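Local coordinates for peptide ABC transporter, peptide-binding protein (Thermus thermophilus, PDB 2D5W) that binds oligopeptides such as a pentapeptide and probably delivers them to an ABC transporter for import across the membrane, at residues N366-Y370 against A539-P543; S241-Q245 against W580-W584; F106-V110 against W166-K170; Y156-M162 against A206-S210. One frame throughout, in Å; residues are numbered along the deposited sequence.

Contact 1 of 4, residues N366-Y370 against A539-P543; sequences NVKKY and AEELP
The C-terminal end of helix 524-541 is met here by the loop before helix 374-383, with V367, K368 and Y370 touching A539, E540 and L542. Y370 reaches in hydroxyl first: its OH donates to A539 O at 2.7 Å, tilted 17° from the carbonyl plane. P543, four residues on, has no N-H to continue the helical pattern at this carbonyl, and the tyrosine hydroxyl supplies a donor to it instead. L542, where the chain leaves the helix with positive phi, turns its side chain back over one face of the Y370 ring; CD1 stands 3.7 Å from the ring centroid in a CH-pi contact. H333 adds an edge-to-face ring pairing with Y370. On the outer side, K368 runs fully extended, and its NZ forms a salt bridge of 2.8 Å to E540 OE2, which offers its syn lone pair. E540 bends at chi2 (57°) to bring the carboxylate there, while its OE1 pairs with K325. V367 CB and A539 CB pack at 3.7 Å. A carboxylate held by two lysines probably stays ionised, and Y370 OH, with R328 at E541 O, probably eases the negative end of the helix dipole.

Contact 2 of 4, residues S241-Q245 against W580-W584; sequences SKYVQ and WEIGW
This is a backbone-led contact in which the loop just before strand 246-251, at Y243-V244, crosses the chain at I582-W584, around the short strand 583-584. They come close at Y243 and G583, whose CA atoms lie 4.3 Å apart, as the absence of a side chain on G583 allows. The direct link is thin: V244 N donates to I582 O in a weak but nearly straight bond of 3.3 Å. On the other side of the Y243-G583 pair a water bridges the two backbones, donating to K242 O and accepting from W584 N, 2.8 Å from each. With its CG anti to the carbonyl carbon (chi1 -62°), Y243 lays its ring along the W580-I582 backbone, and E581 O sits at the ring edge, 3.2 Å from CE1. The far end of the ring is fixed by OH, which bonds to E237 O and V590 N. V244 sets its two methyls along the opposing chain: CG2 lies 3.5 Å from I582 O, and CG1 lies 3.7 Å from W584 NE1, an indole nitrogen whose hydrogen bond goes to S7 O. R228, from strand 223-228, bonds to both V244 O and W580 O and so joins the two segments a second time. G583 pairs with V561 in the small two-stranded sheet of 560-561 and 583-584, Q245 pairs with N6 and R228, and L8 touches both V244 and I582, placing the contact beside inner strands 223-228, 246-251 and 7-12, where the C-terminal part of the chain packs against the five-stranded sheet.

Contact 3 of 4, residues F106-V110 against W166-K170; sequences FYFEV and WERVK
E109 OE2 is gripped by two donors from the facing helix. W166 NE1 donates at 2.7 Å on the oxygen's anti lone-pair side, in a clearly bent bond with the oxygen in the indole plane, whereas K170 NZ approaches at 2.6 Å from well above the carboxylate plane (49° out of it). E109 gets there with CG anti to its N (chi1 -173°) and the chain extended beyond. The same ammonium also pairs with E167 OE2 at 3.1 Å, which probably offsets the repulsion between that oxygen and E109 OE2, 3.8 Å apart. A water donating to E109 OE1 adds to this network on the partly exposed side. The two helices, 101-112 and 159-173, run nearly side by side, their local axes 12.2 Å apart and 24° from parallel, and W166 fills much of that spacing. V110 CG2 sits over the centre of its six-membered ring, 3.8 Å from the centroid, as a CH-pi contact; the opposite face carries K170 CG from the tryptophan's own helix. F106 turns its edge toward the face of the indole's five-membered ring in an offset edge-to-face pair, its CE1 3.7 Å from W166 CB. F192 of helix 182-194 also meets W166.

Contact 4 of 4, residues Y156-M162 against A206-S210; sequences YAPKHIM and AMVYS
P158 and M162 pack tightly against M207 and V208, all four buried, and I161 closes the patch on the partly exposed side. V208 CG2 is wedged between two carbons, 3.7 Å from P158 CB and 3.7 Å from I161 CG1. M207 curls at chi2 and chi3 (-66° and -78°), and the curl sets its CE against P158 CG at 3.8 Å and its SD against M162 SD at 3.9 Å. I161 CG2 comes close to A206 O, at 3.2 Å. The fit slackens at H160, also partly exposed: its CE1 comes no nearer than 4.1 Å to V208 CG2, and the imidazole is held instead by its NE2 bond to D95. The segment 156-162 starts helix 159-173, P158 being its N-cap residue; P158 O accepts from both I161 N and M162 N. The loop 206-210 opposite leads into strand 213-219. At the other end of the contact the link is polar and buried: S210 OG donates to Y156 OH at 2.7 Å. The backbone of A42 bonds to both hydroxyls, its O to Y156 OH and its N to S210 OG, while F44 and W93 meet the tyrosine ring.

Overall arrangement
From the N terminus, 106-110 opens contact 3 and 156-162 opens contact 4 before 166-170 and then 206-210 close them, so the two cross. Both use helix 159-173, their centres are 12 Å apart, and F106 of contact 3 packs on M162 of contact 4. Together they join helix 101-112, helix 159-173 and the approach to strand 213-219. Next, 241-245 opens contact 2, which waits until 580-584 to close and brings the chain's C-terminal part back to the five-stranded sheet. Within that long excursion, contact 1 closes its own loop, fixing the chain before helix 374-383 to the end of helix 524-541, about 47 Å from contact 2 centre to centre.

Contact 1 of 4, residues N366-Y370 against A539-P543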
loop_
_atom_site.group_PDB
_atom_site.type_symbol
_atom_site.label_atom_id
_atom_site.label_comp_id
_atom_site.label_asym_id
_atom_site.label_seq_id
_atom_site.Cartn_x
_atom_site.Cartn_y
_atom_site.Cartn_z
ATOM N N ASN A 366 15.056 12.314 -15.371
ATOM C CA ASN A 366 15.689 12.181 -16.681
ATOM C C ASN A 366 15.477 10.898 -17.484
ATOM O O ASN A 366 16.092 10.734 -18.538
ATOM C CB ASN A 366 17.195 12.405 -16.514
ATOM C CG ASN A 366 17.513 13.691 -15.776
ATOM O OD1 ASN A 366 18.453 13.746 -14.983
ATOM N ND2 ASN A 366 16.736 14.735 -16.038
ATOM N N VAL A 367 14.621 9.995 -17.018
ATOM C CA VAL A 367 14.409 8.748 -17.749
ATOM C C VAL A 367 13.681 8.952 -19.075
ATOM O O VAL A 367 13.061 9.990 -19.309
ATOM C CB VAL A 367 13.619 7.715 -16.905
ATOM C CG1 VAL A 367 14.303 7.513 -15.564
ATOM C CG2 VAL A 367 12.175 8.172 -16.726
ATOM N N LYS A 368 13.768 7.944 -19.936
ATOM C CA LYS A 368 13.127 7.969 -21.245
ATOM C C LYS A 368 11.624 8.215 -21.110
ATOM O O LYS A 368 10.964 7.615 -20.259
ATOM C CB LYS A 368 13.380 6.635 -21.951
ATOM C CG LYS A 368 12.753 6.494 -23.326
ATOM C CD LYS A 368 13.128 5.149 -23.932
ATOM C CE LYS A 368 12.487 4.945 -25.291
ATOM N NZ LYS A 368 12.883 3.636 -25.878
ATOM N N LYS A 369 11.088 9.095 -21.953
ATOM C CA LYS A 369 9.664 9.419 -21.934
ATOM C C LYS A 369 8.979 8.937 -23.209
ATOM O O LYS A 369 9.549 9.012 -24.301
ATOM C CB LYS A 369 9.461 10.931 -21.802
ATOM C CG LYS A 369 10.046 11.545 -20.540
ATOM C CD LYS A 369 9.807 13.047 -20.517
ATOM C CE LYS A 369 10.445 13.694 -19.298
ATOM N NZ LYS A 369 10.247 15.168 -19.290
ATOM N N TYR A 370 7.751 8.451 -23.065
ATOM C CA TYR A 370 6.980 7.960 -24.199
ATOM C C TYR A 370 5.810 8.893 -24.473
ATOM O O TYR A 370 4.757 8.797 -23.841
ATOM C CB TYR A 370 6.474 6.551 -23.903
ATOM C CG TYR A 370 7.588 5.546 -23.735
ATOM C CD1 TYR A 370 8.019 4.768 -24.808
ATOM C CD2 TYR A 370 8.223 5.381 -22.503
ATOM C CE1 TYR A 370 9.050 3.848 -24.661
ATOM C CE2 TYR A 370 9.258 4.463 -22.344
ATOM C CZ TYR A 370 9.665 3.699 -23.427
ATOM O OH TYR A 370 10.673 2.777 -23.272
ATOM N N ALA A 539 12.550 2.373 -17.321
ATOM C CA ALA A 539 11.835 3.139 -18.336
ATOM C C ALA A 539 11.984 2.565 -19.741
ATOM O O ALA A 539 11.071 2.676 -20.557
ATOM C CB ALA A 539 12.286 4.595 -18.312
ATOM N N GLU A 540 13.126 1.956 -20.035
ATOM C CA GLU A 540 13.312 1.372 -21.357
ATOM C C GLU A 540 12.453 0.123 -21.527
ATOM O O GLU A 540 11.923 -0.131 -22.608
ATOM C CB GLU A 540 14.781 1.007 -21.589
ATOM C CG GLU A 540 15.012 0.168 -22.848
ATOM C CD GLU A 540 14.500 0.836 -24.119
ATOM O OE1 GLU A 540 14.277 0.120 -25.119
ATOM O OE2 GLU A 540 14.328 2.073 -24.130
ATOM N N GLU A 541 12.304 -0.641 -20.448
ATOM C CA GLU A 541 11.550 -1.891 -20.477
ATOM C C GLU A 541 10.053 -1.790 -20.168
ATOM O O GLU A 541 9.281 -2.668 -20.558
ATOM C CB GLU A 541 12.202 -2.879 -19.508
ATOM C CG GLU A 541 13.690 -3.091 -19.755
ATOM C CD GLU A 541 13.976 -4.343 -20.554
ATOM O OE1 GLU A 541 13.377 -4.517 -21.635
ATOM O OE2 GLU A 541 14.806 -5.157 -20.097
ATOM N N LEU A 542 9.650 -0.737 -19.462
ATOM C CA LEU A 542 8.246 -0.533 -19.095
ATOM C C LEU A 542 7.539 -1.777 -18.546
ATOM O O LEU A 542 6.540 -2.237 -19.107
ATOM C CB LEU A 542 7.450 0.009 -20.288
ATOM C CG LEU A 542 7.795 1.412 -20.789
ATOM C CD1 LEU A 542 6.938 1.715 -22.008
ATOM C CD2 LEU A 542 7.561 2.444 -19.692
ATOM N N PRO A 543 8.047 -2.343 -17.437
ATOM C CA PRO A 543 7.391 -3.532 -16.876
ATOM C C PRO A 543 5.952 -3.209 -16.464
ATOM O O PRO A 543 5.102 -4.091 -16.384
ATOM C CB PRO A 543 8.292 -3.907 -15.700
ATOM C CG PRO A 543 8.947 -2.610 -15.324
ATOM C CD PRO A 543 9.238 -1.968 -16.654
#

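Contact 2 of 4, residues S241-Q245 against W580-W584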
loop_
_atom_site.group_PDB
_atom_site.type_symbol
_atom_site.label_atom_id
_atom_site.label_comp_id
_atom_site.label_asym_id
_atom_site.label_seq_id
_atom_site.Cartn_x
_atom_site.Cartn_y
_atom_site.Cartn_z
ATOM N N SER A 241 -10.801 12.414 27.585
ATOM C CA SER A 241 -12.228 12.730 27.557
ATOM C C SER A 241 -12.567 13.900 26.628
ATOM O O SER A 241 -13.708 14.040 26.187
ATOM C CB SER A 241 -12.729 13.040 28.971
ATOM O OG SER A 241 -12.118 14.206 29.490
ATOM N N LYS A 242 -11.574 14.732 26.332
ATOM C CA LYS A 242 -11.781 15.891 25.467
ATOM C C LYS A 242 -11.639 15.553 23.989
ATOM O O LYS A 242 -11.832 16.412 23.130
ATOM C CB LYS A 242 -10.782 16.994 25.825
ATOM C CG LYS A 242 -10.975 17.588 27.211
ATOM C CD LYS A 242 -9.927 18.649 27.506
ATOM C CE LYS A 242 -10.230 19.375 28.810
ATOM N NZ LYS A 242 -10.284 18.445 29.967
ATOM N N TYR A 243 -11.317 14.298 23.697
ATOM C CA TYR A 243 -11.112 13.854 22.325
ATOM C C TYR A 243 -12.191 12.859 21.903
ATOM O O TYR A 243 -12.963 12.394 22.739
ATOM C CB TYR A 243 -9.696 13.290 22.221
ATOM C CG TYR A 243 -8.659 14.357 22.528
ATOM C CD1 TYR A 243 -8.019 15.052 21.502
ATOM C CD2 TYR A 243 -8.372 14.723 23.846
ATOM C CE1 TYR A 243 -7.123 16.085 21.776
ATOM C CE2 TYR A 243 -7.476 15.757 24.130
ATOM C CZ TYR A 243 -6.858 16.433 23.090
ATOM O OH TYR A 243 -5.984 17.466 23.356
ATOM N N VAL A 244 -12.259 12.520 20.618
ATOM C CA VAL A 244 -13.335 11.636 20.175
ATOM C C VAL A 244 -13.363 10.265 20.842
ATOM O O VAL A 244 -12.328 9.633 21.073
ATOM C CB VAL A 244 -13.367 11.488 18.629
ATOM C CG1 VAL A 244 -13.563 12.858 17.991
ATOM C CG2 VAL A 244 -12.104 10.829 18.121
ATOM N N GLN A 245 -14.576 9.818 21.148
ATOM C CA GLN A 245 -14.792 8.549 21.832
ATOM C C GLN A 245 -15.275 7.440 20.913
ATOM O O GLN A 245 -15.288 6.268 21.296
ATOM C CB GLN A 245 -15.795 8.746 22.972
ATOM C CG GLN A 245 -15.348 9.758 24.023
ATOM C CD GLN A 245 -14.033 9.379 24.678
ATOM O OE1 GLN A 245 -13.883 8.275 25.204
ATOM N NE2 GLN A 245 -13.073 10.295 24.651
ATOM N N TRP A 580 -5.039 9.201 18.836
ATOM C CA TRP A 580 -5.416 9.490 20.215
ATOM C C TRP A 580 -5.587 10.976 20.527
ATOM O O TRP A 580 -6.116 11.324 21.581
ATOM C CB TRP A 580 -4.387 8.887 21.177
ATOM C CG TRP A 580 -2.997 9.394 20.939
ATOM C CD1 TRP A 580 -2.419 10.505 21.484
ATOM C CD2 TRP A 580 -2.032 8.838 20.041
ATOM N NE1 TRP A 580 -1.153 10.675 20.977
ATOM C CE2 TRP A 580 -0.889 9.666 20.088
ATOM C CE3 TRP A 580 -2.023 7.719 19.197
ATOM C CZ2 TRP A 580 0.254 9.411 19.320
ATOM C CZ3 TRP A 580 -0.886 7.464 18.434
ATOM C CH2 TRP A 580 0.235 8.308 18.502
ATOM N N GLU A 581 -5.140 11.853 19.633
ATOM C CA GLU A 581 -5.271 13.288 19.885
ATOM C C GLU A 581 -6.175 14.014 18.896
ATOM O O GLU A 581 -6.171 15.242 18.833
ATOM C CB GLU A 581 -3.889 13.957 19.935
ATOM C CG GLU A 581 -2.971 13.602 18.785
ATOM C CD GLU A 581 -1.619 14.294 18.869
ATOM O OE1 GLU A 581 -1.105 14.489 19.991
ATOM O OE2 GLU A 581 -1.061 14.626 17.806
ATOM N N ILE A 582 -6.952 13.260 18.130
ATOM C CA ILE A 582 -7.877 13.863 17.182
ATOM C C ILE A 582 -9.154 14.192 17.951
ATOM O O ILE A 582 -9.705 13.350 18.660
ATOM C CB ILE A 582 -8.179 12.904 16.010
ATOM C CG1 ILE A 582 -6.892 12.662 15.211
ATOM C CG2 ILE A 582 -9.276 13.488 15.125
ATOM C CD1 ILE A 582 -7.009 11.618 14.120
ATOM N N GLY A 583 -9.614 15.430 17.828
ATOM C CA GLY A 583 -10.810 15.815 18.548
ATOM C C GLY A 583 -11.378 17.160 18.149
ATOM O O GLY A 583 -10.834 17.855 17.292
ATOM N N TRP A 584 -12.479 17.515 18.799
ATOM C CA TRP A 584 -13.175 18.764 18.542
ATOM C C TRP A 584 -12.702 19.860 19.489
ATOM O O TRP A 584 -12.690 19.674 20.705
ATOM C CB TRP A 584 -14.678 18.540 18.701
ATOM C CG TRP A 584 -15.213 17.488 17.772
ATOM C CD1 TRP A 584 -15.518 16.192 18.078
ATOM C CD2 TRP A 584 -15.446 17.635 16.366
ATOM N NE1 TRP A 584 -15.927 15.522 16.946
ATOM C CE2 TRP A 584 -15.888 16.385 15.883
ATOM C CE3 TRP A 584 -15.318 18.703 15.470
ATOM C CZ2 TRP A 584 -16.206 16.174 14.537
ATOM C CZ3 TRP A 584 -15.634 18.494 14.132
ATOM C CH2 TRP A 584 -16.072 17.237 13.680
HETATM O O HOH W 1 -13.356 15.812 20.907
#

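Contact 3 of 4, residues F106-V110 against W166-K170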
loop_
_atom_site.group_PDB
_atom_site.type_symbol
_atom_site.label_atom_id
_atom_site.label_comp_id
_atom_site.label_asym_id
_atom_site.label_seq_id
_atom_site.Cartn_x
_atom_site.Cartn_y
_atom_site.Cartn_z
ATOM N N PHE A 106 6.084 -13.962 18.954
ATOM C CA PHE A 106 5.003 -14.585 18.204
ATOM C C PHE A 106 4.947 -14.028 16.780
ATOM O O PHE A 106 4.888 -14.785 15.812
ATOM C CB PHE A 106 3.677 -14.354 18.933
ATOM C CG PHE A 106 2.475 -14.780 18.152
ATOM C CD1 PHE A 106 2.326 -16.101 17.739
ATOM C CD2 PHE A 106 1.497 -13.856 17.810
ATOM C CE1 PHE A 106 1.218 -16.492 16.993
ATOM C CE2 PHE A 106 0.385 -14.237 17.062
ATOM C CZ PHE A 106 0.248 -15.557 16.654
ATOM N N TYR A 107 4.977 -12.704 16.661
ATOM C CA TYR A 107 4.958 -12.042 15.359
ATOM C C TYR A 107 6.083 -12.595 14.474
ATOM O O TYR A 107 5.865 -12.938 13.308
ATOM C CB TYR A 107 5.143 -10.535 15.560
ATOM C CG TYR A 107 5.224 -9.714 14.292
ATOM C CD1 TYR A 107 4.075 -9.201 13.692
ATOM C CD2 TYR A 107 6.457 -9.437 13.701
ATOM C CE1 TYR A 107 4.156 -8.428 12.537
ATOM C CE2 TYR A 107 6.546 -8.668 12.545
ATOM C CZ TYR A 107 5.394 -8.167 11.970
ATOM O OH TYR A 107 5.480 -7.399 10.832
ATOM N N PHE A 108 7.288 -12.681 15.031
ATOM C CA PHE A 108 8.421 -13.189 14.272
ATOM C C PHE A 108 8.301 -14.654 13.877
ATOM O O PHE A 108 8.706 -15.036 12.778
ATOM C CB PHE A 108 9.732 -12.948 15.030
ATOM C CG PHE A 108 10.368 -11.629 14.712
ATOM C CD1 PHE A 108 9.920 -10.459 15.315
ATOM C CD2 PHE A 108 11.373 -11.548 13.751
ATOM C CE1 PHE A 108 10.457 -9.222 14.963
ATOM C CE2 PHE A 108 11.916 -10.317 13.391
ATOM C CZ PHE A 108 11.459 -9.153 13.996
ATOM N N GLU A 109 7.739 -15.478 14.753
ATOM C CA GLU A 109 7.592 -16.889 14.431
ATOM C C GLU A 109 6.670 -17.078 13.226
ATOM O O GLU A 109 6.940 -17.897 12.346
ATOM C CB GLU A 109 7.045 -17.648 15.636
ATOM C CG GLU A 109 7.011 -19.150 15.452
ATOM C CD GLU A 109 6.686 -19.874 16.739
ATOM O OE1 GLU A 109 7.553 -19.911 17.639
ATOM O OE2 GLU A 109 5.562 -20.393 16.855
ATOM N N VAL A 110 5.582 -16.316 13.177
ATOM C CA VAL A 110 4.647 -16.422 12.066
ATOM C C VAL A 110 5.286 -15.904 10.772
ATOM O O VAL A 110 5.180 -16.538 9.723
ATOM C CB VAL A 110 3.341 -15.650 12.374
ATOM C CG1 VAL A 110 2.389 -15.723 11.183
ATOM C CG2 VAL A 110 2.677 -16.246 13.613
ATOM N N TRP A 166 -2.252 -20.948 16.326
ATOM C CA TRP A 166 -1.003 -20.993 15.574
ATOM C C TRP A 166 -0.257 -22.299 15.843
ATOM O O TRP A 166 0.307 -22.897 14.929
ATOM C CB TRP A 166 -0.117 -19.797 15.936
ATOM C CG TRP A 166 1.258 -19.868 15.323
ATOM C CD1 TRP A 166 2.447 -19.956 15.990
ATOM C CD2 TRP A 166 1.580 -19.894 13.924
ATOM N NE1 TRP A 166 3.488 -20.035 15.095
ATOM C CE2 TRP A 166 2.985 -19.999 13.821
ATOM C CE3 TRP A 166 0.818 -19.838 12.748
ATOM C CZ2 TRP A 166 3.647 -20.051 12.589
ATOM C CZ3 TRP A 166 1.478 -19.890 11.520
ATOM C CH2 TRP A 166 2.879 -19.995 11.454
ATOM N N GLU A 167 -0.257 -22.748 17.095
ATOM C CA GLU A 167 0.428 -23.993 17.428
ATOM C C GLU A 167 -0.194 -25.153 16.658
ATOM O O GLU A 167 0.510 -26.053 16.193
ATOM C CB GLU A 167 0.358 -24.261 18.933
ATOM C CG GLU A 167 1.160 -23.282 19.777
ATOM C CD GLU A 167 2.622 -23.227 19.375
ATOM O OE1 GLU A 167 3.252 -24.302 19.269
ATOM O OE2 GLU A 167 3.143 -22.111 19.169
ATOM N N ARG A 168 -1.516 -25.130 16.514
ATOM C CA ARG A 168 -2.201 -26.180 15.774
ATOM C C ARG A 168 -1.849 -26.083 14.293
ATOM O O ARG A 168 -1.643 -27.099 13.626
ATOM C CB ARG A 168 -3.716 -26.071 15.963
ATOM C CG ARG A 168 -4.188 -26.452 17.362
ATOM C CD ARG A 168 -5.704 -26.553 17.431
ATOM N NE ARG A 168 -6.354 -25.247 17.495
ATOM C CZ ARG A 168 -6.422 -24.497 18.591
ATOM N NH1 ARG A 168 -5.880 -24.924 19.723
ATOM N NH2 ARG A 168 -7.034 -23.321 18.556
ATOM N N VAL A 169 -1.772 -24.858 13.782
ATOM C CA VAL A 169 -1.430 -24.631 12.384
ATOM C C VAL A 169 -0.013 -25.129 12.108
ATOM O O VAL A 169 0.229 -25.792 11.101
ATOM C CB VAL A 169 -1.551 -23.128 12.023
ATOM C CG1 VAL A 169 -1.026 -22.874 10.611
ATOM C CG2 VAL A 169 -3.009 -22.695 12.129
ATOM N N LYS A 170 0.919 -24.817 13.004
ATOM C CA LYS A 170 2.301 -25.260 12.840
ATOM C C LYS A 170 2.383 -26.780 12.790
ATOM O O LYS A 170 3.113 -27.344 11.974
ATOM C CB LYS A 170 3.178 -24.761 13.989
ATOM C CG LYS A 170 3.513 -23.288 13.934
ATOM C CD LYS A 170 4.641 -22.947 14.902
ATOM C CE LYS A 170 4.271 -23.264 16.342
ATOM N NZ LYS A 170 5.394 -22.958 17.273
HETATM O O HOH W 2 6.379 -21.310 19.985
#

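Contact 4 of 4, residues Y156-M162 against A206-S210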
loop_
_atom_site.group_PDB
_atom_site.type_symbol
_atom_site.label_atom_id
_atom_site.label_comp_id
_atom_site.label_asym_id
_atom_site.label_seq_id
_atom_site.Cartn_x
_atom_site.Cartn_y
_atom_site.Cartn_z
ATOM N N TYR A 156 4.662 -6.955 16.354
ATOM C CA TYR A 156 4.047 -7.752 17.407
ATOM C C TYR A 156 2.593 -8.054 17.062
ATOM O O TYR A 156 1.976 -7.367 16.246
ATOM C CB TYR A 156 4.152 -7.032 18.762
ATOM C CG TYR A 156 3.239 -5.841 18.930
ATOM C CD1 TYR A 156 2.095 -5.924 19.723
ATOM C CD2 TYR A 156 3.513 -4.632 18.295
ATOM C CE1 TYR A 156 1.247 -4.832 19.879
ATOM C CE2 TYR A 156 2.671 -3.536 18.443
ATOM C CZ TYR A 156 1.540 -3.644 19.236
ATOM O OH TYR A 156 0.696 -2.566 19.385
ATOM N N ALA A 157 2.064 -9.107 17.675
ATOM C CA ALA A 157 0.685 -9.539 17.465
ATOM C C ALA A 157 0.257 -10.180 18.784
ATOM O O ALA A 157 1.107 -10.630 19.555
ATOM C CB ALA A 157 0.613 -10.543 16.317
ATOM N N PRO A 158 -1.058 -10.250 19.056
ATOM C CA PRO A 158 -1.523 -10.839 20.320
ATOM C C PRO A 158 -1.396 -12.347 20.468
ATOM O O PRO A 158 -2.285 -13.105 20.076
ATOM C CB PRO A 158 -2.967 -10.362 20.406
ATOM C CG PRO A 158 -3.391 -10.354 18.965
ATOM C CD PRO A 158 -2.191 -9.770 18.242
ATOM N N LYS A 159 -0.294 -12.772 21.076
ATOM C CA LYS A 159 -0.025 -14.184 21.271
ATOM C C LYS A 159 -1.075 -14.910 22.104
ATOM O O LYS A 159 -1.454 -16.031 21.772
ATOM C CB LYS A 159 1.349 -14.372 21.917
ATOM C CG LYS A 159 1.726 -15.826 22.150
ATOM C CD LYS A 159 3.022 -15.938 22.938
ATOM C CE LYS A 159 3.329 -17.381 23.299
ATOM N NZ LYS A 159 4.589 -17.487 24.084
ATOM N N HIS A 160 -1.545 -14.285 23.183
ATOM C CA HIS A 160 -2.529 -14.953 24.029
ATOM C C HIS A 160 -3.837 -15.225 23.298
ATOM O O HIS A 160 -4.606 -16.094 23.696
ATOM C CB HIS A 160 -2.788 -14.159 25.325
ATOM C CG HIS A 160 -3.516 -12.863 25.133
ATOM N ND1 HIS A 160 -2.925 -11.746 24.581
ATOM C CD2 HIS A 160 -4.776 -12.492 25.468
ATOM C CE1 HIS A 160 -3.787 -10.745 24.588
ATOM N NE2 HIS A 160 -4.917 -11.171 25.121
ATOM N N ILE A 161 -4.074 -14.497 22.212
ATOM C CA ILE A 161 -5.290 -14.668 21.422
ATOM C C ILE A 161 -5.098 -15.613 20.240
ATOM O O ILE A 161 -5.893 -16.531 20.031
ATOM C CB ILE A 161 -5.788 -13.307 20.867
ATOM C CG1 ILE A 161 -6.190 -12.381 22.020
ATOM C CG2 ILE A 161 -6.942 -13.523 19.888
ATOM C CD1 ILE A 161 -7.328 -12.902 22.885
ATOM N N MET A 162 -4.034 -15.393 19.475
ATOM C CA MET A 162 -3.775 -16.182 18.274
ATOM C C MET A 162 -2.805 -17.349 18.414
ATOM O O MET A 162 -2.769 -18.227 17.554
ATOM C CB MET A 162 -3.267 -15.250 17.168
ATOM C CG MET A 162 -4.166 -14.047 16.901
ATOM S SD MET A 162 -3.457 -12.893 15.706
ATOM C CE MET A 162 -3.923 -13.679 14.164
ATOM N N ALA A 206 -13.176 -12.004 18.135
ATOM C CA ALA A 206 -12.003 -12.808 17.798
ATOM C C ALA A 206 -10.659 -12.138 18.061
ATOM O O ALA A 206 -9.667 -12.821 18.309
ATOM C CB ALA A 206 -12.076 -13.241 16.337
ATOM N N MET A 207 -10.612 -10.811 18.000
ATOM C CA MET A 207 -9.357 -10.099 18.213
ATOM C C MET A 207 -9.389 -9.103 19.363
ATOM O O MET A 207 -10.452 -8.777 19.898
ATOM C CB MET A 207 -8.959 -9.350 16.934
ATOM C CG MET A 207 -8.354 -10.221 15.843
ATOM S SD MET A 207 -6.748 -10.917 16.324
ATOM C CE MET A 207 -5.671 -9.481 16.089
ATOM N N VAL A 208 -8.196 -8.653 19.749
ATOM C CA VAL A 208 -8.037 -7.619 20.764
ATOM C C VAL A 208 -7.214 -6.533 20.080
ATOM O O VAL A 208 -6.562 -6.793 19.059
ATOM C CB VAL A 208 -7.357 -8.119 22.055
ATOM C CG1 VAL A 208 -8.280 -9.114 22.759
ATOM C CG2 VAL A 208 -6.008 -8.729 21.751
ATOM N N TYR A 209 -7.230 -5.335 20.654
ATOM C CA TYR A 209 -6.617 -4.169 20.039
ATOM C C TYR A 209 -5.624 -3.416 20.907
ATOM O O TYR A 209 -5.806 -3.308 22.113
ATOM C CB TYR A 209 -7.772 -3.266 19.599
ATOM C CG TYR A 209 -8.773 -4.045 18.767
ATOM C CD1 TYR A 209 -8.556 -4.244 17.406
ATOM C CD2 TYR A 209 -9.865 -4.694 19.356
ATOM C CE1 TYR A 209 -9.378 -5.062 16.652
ATOM C CE2 TYR A 209 -10.700 -5.528 18.602
ATOM C CZ TYR A 209 -10.443 -5.706 17.247
ATOM O OH TYR A 209 -11.227 -6.534 16.476
ATOM N N SER A 210 -4.583 -2.875 20.281
ATOM C CA SER A 210 -3.536 -2.154 21.003
ATOM C C SER A 210 -3.525 -0.650 20.760
ATOM O O SER A 210 -2.740 0.069 21.376
ATOM C CB SER A 210 -2.177 -2.703 20.597
ATOM O OG SER A 210 -1.989 -2.503 19.204
#